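Local coordinates for protein beta-glucuronidase (uncultured Clostridium sp., PDB 6U7J) that hydrolyses beta-glucuronides as a glycoside hydrolase family 2 enzyme of a gut bacterium, an activity linked to the reactivation of estrogens, at residues 33-36 against 41-44; 145-150 against 178-183; 304-309 against 323-328; 413-418 against 427-432; 556-559 against 563-566. One frame throughout, in Å; residues are numbered along the deposited sequence.

Contact 1: 33-36 against 41-44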
# COMPACT_ATOMS: atom_id res chain seq x y z
N ASP B 33 1.08 -36.41 -6.74
CA ASP B 33 1.65 -37.53 -5.98
C ASP B 33 1.67 -37.21 -4.49
O ASP B 33 2.03 -36.10 -4.08
CB ASP B 33 3.08 -37.81 -6.44
CG ASP B 33 3.15 -38.68 -7.69
OD1 ASP B 33 2.11 -39.25 -8.11
OD2 ASP B 33 4.27 -38.80 -8.25
N ASN B 34 1.31 -38.20 -3.67
CA ASN B 34 1.46 -38.08 -2.22
C ASN B 34 2.81 -38.60 -1.72
O ASN B 34 3.17 -38.33 -0.58
CB ASN B 34 0.33 -38.80 -1.47
CG ASN B 34 -1.05 -38.27 -1.84
OD1 ASN B 34 -1.86 -38.98 -2.45
ND2 ASN B 34 -1.33 -37.02 -1.50
N TYR B 35 3.55 -39.34 -2.54
CA TYR B 35 4.95 -39.63 -2.25
C TYR B 35 5.66 -39.68 -3.59
O TYR B 35 5.02 -39.71 -4.64
CB TYR B 35 5.12 -40.92 -1.43
CG TYR B 35 4.58 -42.17 -2.11
CD1 TYR B 35 5.34 -42.85 -3.05
CD2 TYR B 35 3.31 -42.65 -1.82
CE1 TYR B 35 4.86 -43.99 -3.67
CE2 TYR B 35 2.81 -43.79 -2.44
CZ TYR B 35 3.59 -44.46 -3.36
OH TYR B 35 3.10 -45.58 -4.00
N TYR B 36 6.99 -39.69 -3.55
CA TYR B 36 7.77 -39.61 -4.78
C TYR B 36 7.40 -40.74 -5.74
O TYR B 36 7.51 -41.92 -5.39
CB TYR B 36 9.26 -39.64 -4.46
CG TYR B 36 10.12 -39.41 -5.68
CD1 TYR B 36 9.89 -38.33 -6.53
CD2 TYR B 36 11.16 -40.28 -5.99
CE1 TYR B 36 10.67 -38.12 -7.65
CE2 TYR B 36 11.96 -40.07 -7.12
CZ TYR B 36 11.71 -38.99 -7.95
OH TYR B 36 12.49 -38.78 -9.08
N GLU B 41 4.33 -45.71 -9.67
CA GLU B 41 4.40 -46.96 -8.93
C GLU B 41 3.04 -47.64 -8.85
O GLU B 41 2.95 -48.87 -8.96
CB GLU B 41 4.97 -46.71 -7.53
CG GLU B 41 6.48 -46.46 -7.55
CD GLU B 41 7.14 -46.67 -6.20
OE1 GLU B 41 6.47 -47.18 -5.27
OE2 GLU B 41 8.34 -46.32 -6.07
N GLU B 42 1.98 -46.86 -8.67
CA GLU B 42 0.64 -47.41 -8.61
C GLU B 42 -0.03 -47.45 -9.97
O GLU B 42 -1.22 -47.81 -10.05
CB GLU B 42 -0.19 -46.59 -7.61
CG GLU B 42 0.45 -46.60 -6.23
CD GLU B 42 -0.41 -45.96 -5.15
OE1 GLU B 42 -1.57 -45.61 -5.45
OE2 GLU B 42 0.08 -45.81 -4.02
N LYS B 43 0.71 -47.10 -11.02
CA LYS B 43 0.24 -47.17 -12.40
C LYS B 43 -1.11 -46.49 -12.56
O LYS B 43 -2.06 -47.05 -13.12
CB LYS B 43 0.23 -48.62 -12.89
CG LYS B 43 1.61 -49.26 -12.72
CD LYS B 43 1.98 -50.25 -13.80
CE LYS B 43 2.99 -51.26 -13.26
NZ LYS B 43 3.67 -52.05 -14.34
N TRP B 44 -1.17 -45.25 -12.06
CA TRP B 44 -2.40 -44.46 -12.10
C TRP B 44 -2.91 -44.29 -13.52
O TRP B 44 -4.12 -44.12 -13.72
CB TRP B 44 -2.17 -43.08 -11.48
CG TRP B 44 -2.21 -43.06 -10.01
CD1 TRP B 44 -2.48 -44.11 -9.17
CD2 TRP B 44 -1.96 -41.93 -9.16
NE1 TRP B 44 -2.40 -43.71 -7.86
CE2 TRP B 44 -2.09 -42.37 -7.83
CE3 TRP B 44 -1.64 -40.59 -9.41
CZ2 TRP B 44 -1.91 -41.51 -6.74
CZ3 TRP B 44 -1.45 -39.74 -8.33
CH2 TRP B 44 -1.60 -40.20 -7.01
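Glu41, Glu42 and Trp44 each meet a side chain of residues 33-36 around the short helix 38-41, whose C-terminal end is closed by a Schellman motif; both segments belong to the sugar-binding domain of this family 2 hydrolase. Glu41 comes first, its carboxylate standing at the edge of the Tyr35 ring and near the ring plane. OE1 of Glu41 lies 3.9 Å from both CE1 and OH of Tyr35, beyond hydrogen-bonding distance of the hydroxyl, and the meeting is one of van der Waals contact.

Glu42 makes the polar link. The phenol OH of Tyr35 donates to OE2 of Glu42 over 3.0 Å, reaching that oxygen on its anti side and 24° out of the carboxylate plane. Beyond CG the Glu42 chain is extended, and it carries the carboxylate across to the hydroxyl end of Tyr35. OE2 of Glu42 also accepts from NE2 of Gln38, and its other oxygen is engaged as well: NE1 of Trp44 donates to OE1 of Glu42 over 3.2 Å, from above the carboxylate plane. Three donors thus limit the rotation of one largely solvent-facing group.

At Lys43 the backbone takes positive phi and leaves the helix, turning the chain so that Trp44 faces back to residues 33-36. The buried indole lies against Lys31 in a cation-pi contact and against Trp78 edge to face. The polar end of Asp33 is held by the backbone N of Gly39, from which OD1 accepts; that same OD1 approaches the indole obliquely, 3.6 Å from CZ3 and 4.0 Å from CH2 of Trp44.

Contact 2: 145-150 against 178-183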
# COMPACT_ATOMS: atom_id res chain seq x y z
N ASN B 145 8.50 -31.65 -11.92
CA ASN B 145 9.14 -30.35 -11.77
C ASN B 145 10.56 -30.42 -11.21
O ASN B 145 11.13 -29.37 -10.86
CB ASN B 145 8.29 -29.43 -10.89
CG ASN B 145 8.19 -29.91 -9.46
OD1 ASN B 145 8.99 -30.73 -8.99
ND2 ASN B 145 7.19 -29.40 -8.75
N ILE B 146 11.14 -31.60 -11.11
CA ILE B 146 12.46 -31.74 -10.51
C ILE B 146 13.54 -31.31 -11.49
O ILE B 146 13.49 -31.65 -12.68
CB ILE B 146 12.65 -33.19 -10.03
CG1 ILE B 146 11.73 -33.43 -8.84
CG2 ILE B 146 14.11 -33.46 -9.67
CD1 ILE B 146 11.65 -34.84 -8.41
N LEU B 147 14.51 -30.54 -11.01
CA LEU B 147 15.62 -30.10 -11.84
C LEU B 147 16.90 -30.69 -11.29
O LEU B 147 17.12 -30.68 -10.07
CB LEU B 147 15.71 -28.58 -11.89
CG LEU B 147 14.58 -27.84 -12.60
CD1 LEU B 147 14.74 -26.34 -12.39
CD2 LEU B 147 14.51 -28.20 -14.11
N GLU B 148 17.73 -31.22 -12.18
CA GLU B 148 19.01 -31.81 -11.84
C GLU B 148 20.11 -31.08 -12.59
O GLU B 148 19.86 -30.14 -13.34
CB GLU B 148 19.03 -33.31 -12.16
CG GLU B 148 18.09 -34.14 -11.31
CD GLU B 148 18.65 -34.46 -9.94
OE1 GLU B 148 19.49 -33.68 -9.41
OE2 GLU B 148 18.26 -35.51 -9.38
N TRP B 149 21.35 -31.54 -12.39
CA TRP B 149 22.52 -30.88 -12.97
C TRP B 149 22.56 -30.96 -14.48
O TRP B 149 23.30 -30.20 -15.10
CB TRP B 149 23.80 -31.46 -12.39
CG TRP B 149 24.03 -31.09 -10.96
CD1 TRP B 149 23.96 -31.91 -9.87
CD2 TRP B 149 24.35 -29.78 -10.46
NE1 TRP B 149 24.23 -31.20 -8.73
CE2 TRP B 149 24.47 -29.89 -9.06
CE3 TRP B 149 24.56 -28.54 -11.06
CZ2 TRP B 149 24.78 -28.80 -8.24
CZ3 TRP B 149 24.87 -27.45 -10.25
CH2 TRP B 149 24.98 -27.59 -8.85
N ASP B 150 21.79 -31.87 -15.10
CA ASP B 150 21.73 -31.98 -16.55
C ASP B 150 20.38 -31.56 -17.10
O ASP B 150 20.04 -31.90 -18.24
CB ASP B 150 22.09 -33.39 -17.02
CG ASP B 150 21.14 -34.46 -16.48
OD1 ASP B 150 20.31 -34.15 -15.61
OD2 ASP B 150 21.24 -35.62 -16.94
N PHE B 178 13.71 -16.97 -10.29
CA PHE B 178 12.27 -17.03 -10.50
C PHE B 178 11.68 -18.31 -9.93
O PHE B 178 12.36 -19.34 -9.83
CB PHE B 178 11.96 -16.89 -11.99
CG PHE B 178 12.73 -17.85 -12.89
CD1 PHE B 178 14.02 -17.54 -13.34
CD2 PHE B 178 12.14 -19.05 -13.33
CE1 PHE B 178 14.71 -18.41 -14.18
CE2 PHE B 178 12.82 -19.92 -14.18
CZ PHE B 178 14.11 -19.61 -14.61
N PHE B 179 10.40 -18.23 -9.55
CA PHE B 179 9.71 -19.35 -8.93
C PHE B 179 9.64 -20.54 -9.88
O PHE B 179 9.36 -20.39 -11.08
CB PHE B 179 8.31 -18.92 -8.49
CG PHE B 179 7.62 -19.90 -7.59
CD1 PHE B 179 6.82 -20.91 -8.13
CD2 PHE B 179 7.80 -19.85 -6.23
CE1 PHE B 179 6.20 -21.84 -7.31
CE2 PHE B 179 7.17 -20.78 -5.39
CZ PHE B 179 6.38 -21.78 -5.93
N ASN B 180 9.88 -21.75 -9.36
CA ASN B 180 9.89 -22.95 -10.20
C ASN B 180 8.46 -23.45 -10.46
O ASN B 180 8.07 -24.54 -10.05
CB ASN B 180 10.76 -24.04 -9.58
CG ASN B 180 11.11 -25.16 -10.59
OD1 ASN B 180 11.28 -24.90 -11.79
ND2 ASN B 180 11.22 -26.39 -10.10
N TYR B 181 7.69 -22.60 -11.15
CA TYR B 181 6.31 -22.94 -11.52
C TYR B 181 6.29 -24.19 -12.40
O TYR B 181 7.15 -24.38 -13.26
CB TYR B 181 5.65 -21.81 -12.30
CG TYR B 181 5.17 -20.63 -11.49
CD1 TYR B 181 4.09 -20.75 -10.61
CD2 TYR B 181 5.76 -19.38 -11.63
CE1 TYR B 181 3.65 -19.68 -9.88
CE2 TYR B 181 5.31 -18.28 -10.90
CZ TYR B 181 4.26 -18.45 -10.03
OH TYR B 181 3.80 -17.38 -9.32
N SER B 182 5.25 -24.99 -12.23
CA SER B 182 5.10 -26.23 -12.97
C SER B 182 3.67 -26.36 -13.45
O SER B 182 2.74 -25.79 -12.86
CB SER B 182 5.49 -27.43 -12.10
OG SER B 182 5.45 -28.64 -12.83
N GLY B 183 3.49 -27.10 -14.53
CA GLY B 183 2.18 -27.38 -15.08
C GLY B 183 2.24 -27.43 -16.60
O GLY B 183 3.30 -27.60 -17.18
O HOH W 1 6.48 -26.45 -9.06
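The carboxamide of Asn180 turns ND2 to the backbone carbonyl of Asn145, with the acceptor only 13° out of the amide plane. This flat group sits in a loop of the sugar-binding domain, a beta-sandwich in family 2 hydrolases, and Asn180 is the centre of an inverse gamma turn. A second flat group lies further along the same segment: CD1 of Phe179 rests 3.6 Å above one face of the Tyr181 ring, over its centre.

The bond from ND2 of Asn180 to O of Asn145 measures 3.1 Å. Its donor lies in the carbonyl plane, but the N-H...O angle of 140° is bent. At the other end of the amide, OD1 of Asn180 accepts from NE2 of His103, so both polar ends are engaged and the amide is held against flipping. CD1 of Leu147, approaching from the opposite direction, lies 3.8 Å from OD1 of Asn180 and adds an apolar neighbour.

Water 1 makes a second, softer link between the segments. It donates to O of Asn180 over 2.7 Å and accepts a weak bond from ND2 of Asn145. The Asn145 amide is itself fixed mainly from outside, ND2 by O of His73 and OD1 by N of Gly75.

Ser182 closes the contact on the aliphatic part of Asn145. A chi1 of -176° sets the Ser182 hydroxyl opposite the backbone N, where it bonds to O of Thr102; across the segments OG of Ser182 is 3.5 Å from CB of Asn145.

Contact 3: 304-309 against 323-328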
# COMPACT_ATOMS: atom_id res chain seq x y z
N PHE B 304 13.71 -4.47 -22.21
CA PHE B 304 13.74 -5.23 -20.97
C PHE B 304 13.97 -6.69 -21.26
O PHE B 304 13.52 -7.22 -22.28
CB PHE B 304 12.40 -5.17 -20.20
CG PHE B 304 11.84 -3.81 -20.02
CD1 PHE B 304 11.03 -3.25 -21.00
CD2 PHE B 304 12.08 -3.09 -18.86
CE1 PHE B 304 10.49 -1.99 -20.84
CE2 PHE B 304 11.55 -1.82 -18.68
CZ PHE B 304 10.76 -1.26 -19.68
N GLY B 305 14.60 -7.38 -20.31
CA GLY B 305 14.31 -8.80 -20.18
C GLY B 305 12.96 -8.95 -19.50
O GLY B 305 12.59 -8.16 -18.63
N LYS B 306 12.19 -9.95 -19.94
CA LYS B 306 10.86 -10.14 -19.37
C LYS B 306 10.81 -11.45 -18.56
O LYS B 306 11.84 -11.97 -18.11
CB LYS B 306 9.81 -10.08 -20.48
CG LYS B 306 9.62 -8.69 -21.12
CD LYS B 306 8.63 -8.71 -22.32
CE LYS B 306 7.20 -8.36 -21.91
NZ LYS B 306 6.64 -9.26 -20.83
N HIS B 307 9.61 -11.96 -18.36
CA HIS B 307 9.39 -13.29 -17.81
C HIS B 307 8.00 -13.69 -18.26
O HIS B 307 7.18 -12.83 -18.59
CB HIS B 307 9.48 -13.32 -16.27
CG HIS B 307 10.79 -13.81 -15.74
ND1 HIS B 307 11.30 -15.07 -16.01
CD2 HIS B 307 11.69 -13.21 -14.92
CE1 HIS B 307 12.47 -15.20 -15.41
NE2 HIS B 307 12.73 -14.09 -14.74
N GLU B 308 7.75 -14.99 -18.29
CA GLU B 308 6.38 -15.46 -18.45
C GLU B 308 5.85 -15.67 -17.03
O GLU B 308 6.20 -16.64 -16.35
CB GLU B 308 6.33 -16.71 -19.33
CG GLU B 308 6.56 -16.35 -20.81
CD GLU B 308 6.34 -17.52 -21.76
OE1 GLU B 308 6.78 -18.66 -21.43
OE2 GLU B 308 5.73 -17.30 -22.84
N ASP B 309 5.04 -14.71 -16.58
CA ASP B 309 4.63 -14.60 -15.19
C ASP B 309 3.48 -13.61 -15.09
O ASP B 309 3.56 -12.52 -15.67
CB ASP B 309 5.80 -14.14 -14.31
CG ASP B 309 5.36 -13.81 -12.89
OD1 ASP B 309 4.77 -12.74 -12.66
OD2 ASP B 309 5.60 -14.64 -11.99
N VAL B 323 -0.86 -8.75 -25.20
CA VAL B 323 -1.19 -7.55 -25.97
C VAL B 323 -1.01 -6.32 -25.10
O VAL B 323 -0.45 -5.31 -25.54
CB VAL B 323 -2.63 -7.63 -26.52
CG1 VAL B 323 -2.99 -6.30 -27.19
CG2 VAL B 323 -2.77 -8.80 -27.51
N ARG B 324 -1.44 -6.39 -23.84
CA ARG B 324 -1.22 -5.28 -22.92
C ARG B 324 0.27 -5.00 -22.77
O ARG B 324 0.68 -3.84 -22.75
CB ARG B 324 -1.88 -5.60 -21.57
CG ARG B 324 -1.47 -4.72 -20.40
CD ARG B 324 -2.09 -3.33 -20.51
NE ARG B 324 -1.75 -2.50 -19.35
CZ ARG B 324 -2.11 -1.23 -19.20
NH1 ARG B 324 -2.81 -0.62 -20.13
NH2 ARG B 324 -1.75 -0.57 -18.11
N ASP B 325 1.10 -6.06 -22.70
CA ASP B 325 2.54 -5.86 -22.57
C ASP B 325 3.12 -5.16 -23.81
O ASP B 325 3.96 -4.26 -23.69
CB ASP B 325 3.25 -7.20 -22.33
CG ASP B 325 3.09 -7.71 -20.88
OD1 ASP B 325 2.33 -7.10 -20.10
OD2 ASP B 325 3.71 -8.74 -20.53
N CYS B 326 2.68 -5.55 -25.01
CA CYS B 326 3.18 -4.89 -26.21
C CYS B 326 2.70 -3.44 -26.29
O CYS B 326 3.42 -2.57 -26.79
CB CYS B 326 2.74 -5.64 -27.46
SG CYS B 326 3.46 -7.28 -27.57
N GLU B 327 1.48 -3.17 -25.80
CA GLU B 327 1.01 -1.79 -25.69
C GLU B 327 1.91 -0.98 -24.75
O GLU B 327 2.17 0.20 -25.00
CB GLU B 327 -0.43 -1.76 -25.18
CG GLU B 327 -1.49 -2.19 -26.21
CD GLU B 327 -1.79 -1.09 -27.22
OE1 GLU B 327 -1.71 0.11 -26.85
OE2 GLU B 327 -2.09 -1.41 -28.39
N LEU B 328 2.38 -1.60 -23.68
CA LEU B 328 3.22 -0.87 -22.73
C LEU B 328 4.62 -0.67 -23.28
O LEU B 328 5.22 0.40 -23.10
CB LEU B 328 3.26 -1.61 -21.39
CG LEU B 328 1.98 -1.68 -20.54
CD1 LEU B 328 2.19 -2.57 -19.33
CD2 LEU B 328 1.56 -0.29 -20.08
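Two bends late in the Lys306 chain bring its amine to Asp325: after a straight start, the chain turns at chi3 (94°, away from a staggered value) and again at chi4 (-57°). The ammonium group is thereby swung towards helix 323-328. Asp325 stands on the side of the helix that faces Lys306, and its chi1 of -76° sets CG beside the backbone N, opposite the carbonyl carbon.

The result is a buried salt bridge, with NZ of Lys306 3.0 Å from OD2 of Asp325. The amine does not lie in the carboxylate plane but stands well above it, so no particular lone pair can be assigned to the bond. CE of Lys306 follows at 3.8 Å from OD2 of Asp325 and lies 4.1 Å from CB of Asp325, showing that the methylene next to the charge also packs on the aspartate. The backbones remain well apart, the two CA atoms of Lys306 and Asp325 being 9.9 Å from each other. This long reach explains why only 74 Å² is buried between the segments.

OD1 of Asp325 has a charged partner of its own, NE of Arg577. One buried carboxylate is therefore shared between two cations, which would be expected to stabilise its ionised form. On the helix, Arg324 and Leu328 meet the third subunit through Leu518, and Val323 packs on Ile64 of the second subunit.

Lys306 follows strand 297-305, and Asp325 lies on helix 319-332, which leads to the parallel strand 336-338: the bridge ties strand end to helix within a beta-alpha-beta unit of the TIM barrel.

Contact 4: 413-418 against 427-432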
# COMPACT_ATOMS: atom_id res chain seq x y z
N SER B 413 20.89 -15.91 -27.32
CA SER B 413 21.62 -15.93 -26.06
C SER B 413 21.64 -17.36 -25.56
O SER B 413 20.58 -17.97 -25.42
CB SER B 413 21.00 -14.99 -25.02
OG SER B 413 21.54 -15.28 -23.75
N ILE B 414 22.83 -17.88 -25.28
CA ILE B 414 22.99 -19.30 -25.01
C ILE B 414 23.07 -19.61 -23.53
O ILE B 414 23.08 -20.80 -23.16
CB ILE B 414 24.25 -19.86 -25.71
CG1 ILE B 414 25.49 -19.17 -25.16
CG2 ILE B 414 24.13 -19.68 -27.22
CD1 ILE B 414 26.77 -19.91 -25.46
N THR B 415 23.13 -18.59 -22.67
CA THR B 415 23.27 -18.77 -21.24
C THR B 415 23.05 -17.43 -20.54
O THR B 415 23.32 -16.36 -21.10
CB THR B 415 24.65 -19.35 -20.87
OG1 THR B 415 24.69 -19.68 -19.49
CG2 THR B 415 25.76 -18.36 -21.18
N ASN B 416 22.54 -17.50 -19.32
CA ASN B 416 22.39 -16.33 -18.47
C ASN B 416 23.20 -16.54 -17.21
O ASN B 416 22.93 -17.47 -16.44
CB ASN B 416 20.92 -16.05 -18.15
CG ASN B 416 20.75 -14.85 -17.24
OD1 ASN B 416 20.75 -13.70 -17.70
ND2 ASN B 416 20.62 -15.11 -15.95
N GLU B 417 24.23 -15.71 -17.03
CA GLU B 417 25.01 -15.64 -15.79
C GLU B 417 25.61 -17.00 -15.34
O GLU B 417 25.44 -17.42 -14.24
CB GLU B 417 24.15 -15.08 -14.67
CG GLU B 417 23.69 -13.63 -14.88
CD GLU B 417 23.11 -12.98 -13.60
OE1 GLU B 417 22.71 -13.71 -12.67
OE2 GLU B 417 23.06 -11.74 -13.54
N PRO B 418 26.36 -17.66 -16.24
CA PRO B 418 27.10 -18.85 -15.80
C PRO B 418 28.31 -18.42 -15.00
O PRO B 418 28.80 -17.30 -15.10
CB PRO B 418 27.52 -19.51 -17.13
CG PRO B 418 27.76 -18.33 -18.03
CD PRO B 418 26.72 -17.28 -17.62
N ASN B 427 35.98 -24.66 -22.20
CA ASN B 427 35.68 -25.74 -23.14
C ASN B 427 34.18 -25.93 -23.32
O ASN B 427 33.71 -26.19 -24.44
CB ASN B 427 36.32 -27.05 -22.67
CG ASN B 427 37.82 -27.11 -22.93
OD1 ASN B 427 38.40 -26.23 -23.57
ND2 ASN B 427 38.46 -28.16 -22.42
N TYR B 428 33.42 -25.85 -22.23
CA TYR B 428 31.97 -26.04 -22.29
C TYR B 428 31.35 -25.07 -23.28
O TYR B 428 30.67 -25.47 -24.23
CB TYR B 428 31.35 -25.87 -20.90
CG TYR B 428 29.86 -26.16 -20.85
CD1 TYR B 428 28.93 -25.22 -21.28
CD2 TYR B 428 29.39 -27.38 -20.38
CE1 TYR B 428 27.59 -25.49 -21.26
CE2 TYR B 428 28.03 -27.66 -20.34
CZ TYR B 428 27.14 -26.71 -20.79
OH TYR B 428 25.79 -26.98 -20.76
N PHE B 429 31.60 -23.78 -23.08
CA PHE B 429 30.92 -22.80 -23.90
C PHE B 429 31.52 -22.68 -25.29
O PHE B 429 30.81 -22.27 -26.22
CB PHE B 429 30.89 -21.46 -23.16
CG PHE B 429 29.92 -21.47 -22.00
CD1 PHE B 429 28.55 -21.37 -22.23
CD2 PHE B 429 30.36 -21.68 -20.72
CE1 PHE B 429 27.64 -21.41 -21.18
CE2 PHE B 429 29.46 -21.74 -19.66
CZ PHE B 429 28.10 -21.60 -19.89
N GLU B 430 32.78 -23.06 -25.47
CA GLU B 430 33.31 -23.14 -26.83
C GLU B 430 32.58 -24.19 -27.63
O GLU B 430 32.22 -23.96 -28.79
CB GLU B 430 34.81 -23.45 -26.82
CG GLU B 430 35.41 -23.28 -28.20
CD GLU B 430 36.80 -23.86 -28.31
OE1 GLU B 430 37.54 -23.47 -29.24
OE2 GLU B 430 37.16 -24.70 -27.46
N GLU B 431 32.35 -25.36 -27.02
CA GLU B 431 31.53 -26.38 -27.66
C GLU B 431 30.13 -25.84 -27.96
O GLU B 431 29.64 -25.97 -29.09
CB GLU B 431 31.45 -27.61 -26.76
CG GLU B 431 32.41 -28.72 -27.18
CD GLU B 431 32.25 -29.07 -28.65
OE1 GLU B 431 31.17 -29.60 -29.03
OE2 GLU B 431 33.18 -28.80 -29.43
N VAL B 432 29.49 -25.21 -26.97
CA VAL B 432 28.12 -24.74 -27.18
C VAL B 432 28.08 -23.71 -28.30
O VAL B 432 27.24 -23.77 -29.19
CB VAL B 432 27.52 -24.18 -25.88
CG1 VAL B 432 26.14 -23.59 -26.16
CG2 VAL B 432 27.40 -25.25 -24.83
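Ile414, Thr415 and Pro418 surround the outer part of the Phe429 ring, and the contacts are almost wholly apolar. CD1 of Ile414 comes to the edge of that ring, near its plane, 4.0 Å from CD1 of Phe429. The same methyl also meets CG1 of Val432 at 3.8 Å, as the isoleucine and valine side chains pass one another running opposite ways. CB of Pro418 presses closest, 3.5 Å from CZ of Phe429. CG2 of Thr415 lies 3.6 Å from CE1 of Phe429, obliquely to the ring, its side chain running at about a right angle to the phenylalanine. An aromatic neighbour from within the helix, Tyr428, places its CD1 3.7 Å above one face of the Phe429 ring.

No hydrogen bond joins the segments. OG1 of Thr415 bonds to O of Ala365 while still lying 3.8 Å from CE1 of Phe429, and CB and the methyl pack on the same ring carbon.

The axes of strand 413-416 and helix 427-432 approach to 10.2 Å at 154°, nearly antiparallel, as expected within a beta-alpha-beta unit of the barrel. Val432 continues onto Leu389 and Leu396 of helix 386-403, and strand 409-416 is paired in parallel with strands 358-362 and 445-449.

Contact 5: 556-559 against 563-566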
# COMPACT_ATOMS: atom_id res chain seq x y z
N PHE B 556 7.62 -9.88 -10.65
CA PHE B 556 7.35 -11.29 -10.94
C PHE B 556 7.68 -12.14 -9.72
O PHE B 556 8.38 -11.70 -8.80
CB PHE B 556 8.15 -11.79 -12.15
CG PHE B 556 9.63 -11.73 -11.96
CD1 PHE B 556 10.32 -12.83 -11.44
CD2 PHE B 556 10.35 -10.59 -12.34
CE1 PHE B 556 11.70 -12.78 -11.26
CE2 PHE B 556 11.74 -10.53 -12.17
CZ PHE B 556 12.42 -11.62 -11.63
N MET B 557 7.20 -13.38 -9.72
CA MET B 557 7.33 -14.22 -8.54
C MET B 557 8.68 -14.91 -8.51
O MET B 557 9.24 -15.24 -9.56
CB MET B 557 6.22 -15.28 -8.48
CG MET B 557 5.14 -14.97 -7.45
SD MET B 557 5.70 -14.81 -5.73
CE MET B 557 6.02 -16.51 -5.29
N THR B 558 9.19 -15.13 -7.31
CA THR B 558 10.45 -15.82 -7.08
C THR B 558 10.27 -16.88 -6.00
O THR B 558 9.31 -16.85 -5.22
CB THR B 558 11.56 -14.87 -6.60
OG1 THR B 558 11.26 -14.43 -5.27
CG2 THR B 558 11.72 -13.66 -7.51
N ALA B 559 11.22 -17.81 -5.94
CA ALA B 559 11.33 -18.65 -4.77
C ALA B 559 11.45 -17.77 -3.52
O ALA B 559 11.95 -16.64 -3.58
CB ALA B 559 12.53 -19.60 -4.90
N LYS B 563 15.24 -11.48 0.73
CA LYS B 563 15.45 -10.30 -0.09
C LYS B 563 14.35 -10.11 -1.11
O LYS B 563 14.44 -9.19 -1.93
CB LYS B 563 16.79 -10.38 -0.80
CG LYS B 563 17.98 -10.27 0.13
CD LYS B 563 19.28 -10.29 -0.66
CE LYS B 563 20.45 -10.75 0.20
NZ LYS B 563 21.32 -11.72 -0.55
N ARG B 564 13.31 -10.94 -1.08
CA ARG B 564 12.28 -11.01 -2.12
C ARG B 564 10.92 -10.73 -1.48
O ARG B 564 10.29 -11.64 -0.93
CB ARG B 564 12.33 -12.38 -2.80
CG ARG B 564 13.65 -12.66 -3.61
CD ARG B 564 13.80 -11.65 -4.78
NE ARG B 564 14.87 -11.94 -5.75
CZ ARG B 564 15.87 -11.10 -6.04
NH1 ARG B 564 15.95 -9.93 -5.41
NH2 ARG B 564 16.79 -11.43 -6.94
N VAL B 565 10.46 -9.47 -1.53
CA VAL B 565 9.20 -9.06 -0.91
C VAL B 565 8.05 -9.55 -1.79
O VAL B 565 7.66 -8.88 -2.74
CB VAL B 565 9.13 -7.55 -0.68
CG1 VAL B 565 7.91 -7.18 0.14
CG2 VAL B 565 10.38 -7.03 0.03
N ASP B 566 7.48 -10.71 -1.47
CA ASP B 566 6.51 -11.37 -2.35
C ASP B 566 7.00 -11.38 -3.80
O ASP B 566 6.26 -11.08 -4.74
CB ASP B 566 5.12 -10.73 -2.24
CG ASP B 566 4.02 -11.59 -2.88
OD1 ASP B 566 4.21 -12.83 -3.02
OD2 ASP B 566 2.96 -11.04 -3.25
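Thr558 lies across the aliphatic part of Arg564 at about a right angle, its OG1 3.4 Å from both CB and CG of Arg564. Its methyl follows further along the chain, with CG2 of Thr558 4.0 Å from CD and from NE of Arg564. A second pair completes the first shell: SD of Met557 rests 3.7 Å from OD1 of Asp566 and 3.9 Å from O of Asp566. No hydrogen bond spans the two segments, so the link is one of van der Waals contact.

The threonine hydroxyl is turned by a bond within its own segment. OG1 of Thr558 donates to O of Ala559 over 2.9 Å, coming from 39° above the carbonyl plane, a bond that is not aimed at a lone pair.

Both segments belong to the loop that follows strand 545-551, the last strand of the TIM barrel, and so lie beyond the C-terminal ends of its parallel strands. The loop folds back on itself here, with the CA atoms of Met557 and Asp566 6.9 Å apart.

Bent at chi2 (-63°), Arg564 sends its guanidinium beyond Thr558, where NE makes a salt bridge with Asp177 and NH2 bonds to OH of Tyr474. Asp566 is held from another chain: its OD1 forms a salt bridge with NZ of Lys517 of the fourth subunit. Met557 is anchored through its backbone N by OD2 of Asp309.

How the contacts relate
Contacts 2, 3 and 4 are buried, whereas contacts 1 and 5 are only partly so. Contacts 3 and 4 reach the same barrel sheet through different beta-alpha-beta units, yet one rests on a single charged pair and the other on apolar packing around a ring. Contacts 1 and 2 lie in the sugar-binding domain and touch through Tyr36 and Ile146; contact 1 uses a surface carboxylate, contact 2 an amide-to-carbonyl bond and a water. The domains meet where contacts 2, 3 and 5 adjoin, Phe178 packing on His307 and N of Phe179 probably bonding to O of Met557. Contacts 3 and 5 both extend to neighbouring subunits.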